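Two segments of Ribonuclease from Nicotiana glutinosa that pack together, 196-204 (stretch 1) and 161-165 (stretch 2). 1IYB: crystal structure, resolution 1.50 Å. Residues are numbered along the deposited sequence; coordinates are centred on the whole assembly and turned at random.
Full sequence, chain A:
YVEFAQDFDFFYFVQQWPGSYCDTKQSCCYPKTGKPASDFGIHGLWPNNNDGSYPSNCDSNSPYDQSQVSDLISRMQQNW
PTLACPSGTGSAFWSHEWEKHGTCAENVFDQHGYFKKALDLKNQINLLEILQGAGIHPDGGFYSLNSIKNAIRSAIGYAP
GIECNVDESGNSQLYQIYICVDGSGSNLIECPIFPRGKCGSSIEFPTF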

# COMPACT_ATOMS: atom_id res chain seq x y z
N ARG A 196 -6.71 2.82 14.11
CA ARG A 196 -6.13 2.68 15.44
C ARG A 196 -5.31 3.93 15.73
O ARG A 196 -4.35 4.22 15.03
CB ARG A 196 -5.20 1.47 15.49
CG ARG A 196 -5.87 0.11 15.38
CD ARG A 196 -4.82 -0.99 15.45
NE ARG A 196 -5.41 -2.33 15.47
CZ ARG A 196 -4.69 -3.45 15.52
NH1 ARG A 196 -3.37 -3.39 15.56
NH2 ARG A 196 -5.30 -4.63 15.55
N GLY A 197 -5.70 4.67 16.77
CA GLY A 197 -4.99 5.89 17.12
C GLY A 197 -3.66 5.69 17.82
O GLY A 197 -2.74 6.49 17.64
N LYS A 198 -3.56 4.64 18.63
CA LYS A 198 -2.33 4.35 19.38
C LYS A 198 -2.05 5.43 20.42
O LYS A 198 -0.89 5.74 20.70
CB LYS A 198 -1.13 4.22 18.43
CG LYS A 198 -1.21 3.06 17.46
CD LYS A 198 0.05 2.98 16.60
CE LYS A 198 -0.01 1.80 15.64
NZ LYS A 198 1.22 1.71 14.79
N CYS A 199 -3.10 6.01 20.97
CA CYS A 199 -2.96 7.06 21.98
C CYS A 199 -3.24 6.58 23.39
O CYS A 199 -4.01 5.65 23.60
CB CYS A 199 -3.93 8.21 21.70
SG CYS A 199 -3.70 9.14 20.16
N GLY A 200 -2.61 7.24 24.36
CA GLY A 200 -2.84 6.90 25.75
C GLY A 200 -3.99 7.77 26.22
O GLY A 200 -4.45 8.63 25.46
N SER A 201 -4.46 7.57 27.44
CA SER A 201 -5.56 8.37 27.97
C SER A 201 -5.17 9.85 28.01
O SER A 201 -6.01 10.73 27.81
CB SER A 201 -5.93 7.89 29.38
OG SER A 201 -4.82 7.94 30.25
N SER A 202 -3.89 10.11 28.27
CA SER A 202 -3.37 11.47 28.31
C SER A 202 -2.16 11.53 27.38
O SER A 202 -1.31 10.63 27.42
CB SER A 202 -2.95 11.86 29.74
OG SER A 202 -1.86 11.08 30.18
N ILE A 203 -2.09 12.56 26.56
CA ILE A 203 -1.00 12.71 25.60
C ILE A 203 -0.37 14.09 25.58
O ILE A 203 -1.02 15.09 25.90
CB ILE A 203 -1.47 12.36 24.17
CG1 ILE A 203 -2.61 13.29 23.76
CG2 ILE A 203 -1.91 10.90 24.11
CD1 ILE A 203 -3.15 13.04 22.36
N GLU A 204 0.89 14.14 25.18
CA GLU A 204 1.62 15.40 25.10
C GLU A 204 1.34 16.15 23.81
O GLU A 204 1.10 15.55 22.76
CB GLU A 204 3.13 15.14 25.20
CG GLU A 204 3.98 16.37 24.85
CD GLU A 204 5.45 16.05 24.67
OE1 GLU A 204 5.78 15.08 23.94
OE2 GLU A 204 6.28 16.78 25.24
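Stretch 2 161-165: GIECN

Stretch 2, Gly-161 to Asn-165, is an extended β-strand throughout, its phi values between -104° and -136° and its psi values near 130° to 160° until the last residue. It lies against the loop that opens stretch 1. The register is short: the CA atoms of Gly-197 and Glu-163 are 4.1 Å apart, and those of Cys-199 and Cys-164 are 5.1 Å apart, so both chains advance in the same sense over these few residues.

The backbones meet most intimately at Gly-197. Its O accepts a hydrogen bond from Cys-164 N at 2.9 Å, almost straight at 170°, and the CA of Glu-163 approaches the same Gly-197 O at 3.6 Å in a CA-H...O contact. On the same face of the residue, Gly-197 CA lies 3.3 Å from Ile-162 O in a second CA-H...O contact. Glycine suits this place because an ideal CB would stand 2.4 Å from Ile-162 O, a clash. Lys-198 follows with positive phi and psi (65°/33°), a left-handed turn. Its side chain, m at chi1 and then t throughout, is fully extended and its end leads away from the strand, while the base of the residue stays close: Lys-198 O lies 3.6 Å from Cys-164 CB, and Lys-198 CB lies 4.1 Å from Cys-164 O.

The covalent link comes next. Cys-199 SG and Cys-164 SG are joined by a disulfide of 2.0 Å, with chi3 at 96°, close to the right angle that a disulfide prefers. Both cysteines adopt the m rotamer, although their CA-to-CB bonds differ in direction, that of Cys-164 pointing toward stretch 1 and that of Cys-199 sideways. Together with the hydrogen bond from Cys-164 N, the bridge ties this residue to stretch 1 through both backbone and side chain, and Cys-164 has the largest area covered by the other stretch.

Apolar side chains pack around the sulfurs. Ile-203, buried in its own short strand, points its CA-to-CB bond toward stretch 2; with chi1 p and chi2 t, it brings CD1 to 3.6 Å from Cys-164 SG and, more loosely, to 4.4 Å from Ile-162 CG2. Ile-162 adopts m at both chi angles; its CG2 lies 4.0 Å from Cys-199 SG, while the end of its side chain leads away. Such branched hydrocarbon groups suit the surroundings of a disulfide, which asks for no polar partner.

Glu-163 and Asn-165 direct their CA-to-CB bonds away from stretch 1, as alternation along a strand demands, and Glu-163 OE1 and Asn-165 ND2 find hydrogen bonds elsewhere in the structure.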

# COMPACT_ATOMS: atom_id res chain seq x y z
N GLY A 161 -10.79 12.00 14.54
CA GLY A 161 -10.01 10.81 14.81
C GLY A 161 -8.66 11.35 15.25
O GLY A 161 -8.13 12.28 14.62
N ILE A 162 -8.09 10.80 16.31
CA ILE A 162 -6.80 11.26 16.81
C ILE A 162 -5.74 10.17 16.72
O ILE A 162 -5.94 9.05 17.21
CB ILE A 162 -6.91 11.72 18.29
CG1 ILE A 162 -8.06 12.71 18.45
CG2 ILE A 162 -5.60 12.34 18.74
CD1 ILE A 162 -7.91 13.99 17.65
N GLU A 163 -4.60 10.49 16.11
CA GLU A 163 -3.51 9.54 15.97
C GLU A 163 -2.30 10.05 16.74
O GLU A 163 -1.99 11.24 16.68
CB GLU A 163 -3.11 9.37 14.50
CG GLU A 163 -2.07 8.29 14.27
CD GLU A 163 -1.43 8.36 12.89
OE1 GLU A 163 -2.06 8.92 11.97
OE2 GLU A 163 -0.30 7.84 12.73
N CYS A 164 -1.63 9.15 17.44
CA CYS A 164 -0.45 9.50 18.22
C CYS A 164 0.77 8.73 17.77
O CYS A 164 0.66 7.68 17.15
CB CYS A 164 -0.69 9.18 19.71
SG CYS A 164 -1.99 10.19 20.47
N ASN A 165 1.94 9.29 18.06
CA ASN A 165 3.20 8.63 17.77
C ASN A 165 4.04 8.85 19.03
O ASN A 165 3.53 9.39 20.01
CB ASN A 165 3.88 9.16 16.49
CG ASN A 165 4.46 10.56 16.64
OD1 ASN A 165 5.28 10.97 15.81
ND2 ASN A 165 4.05 11.29 17.66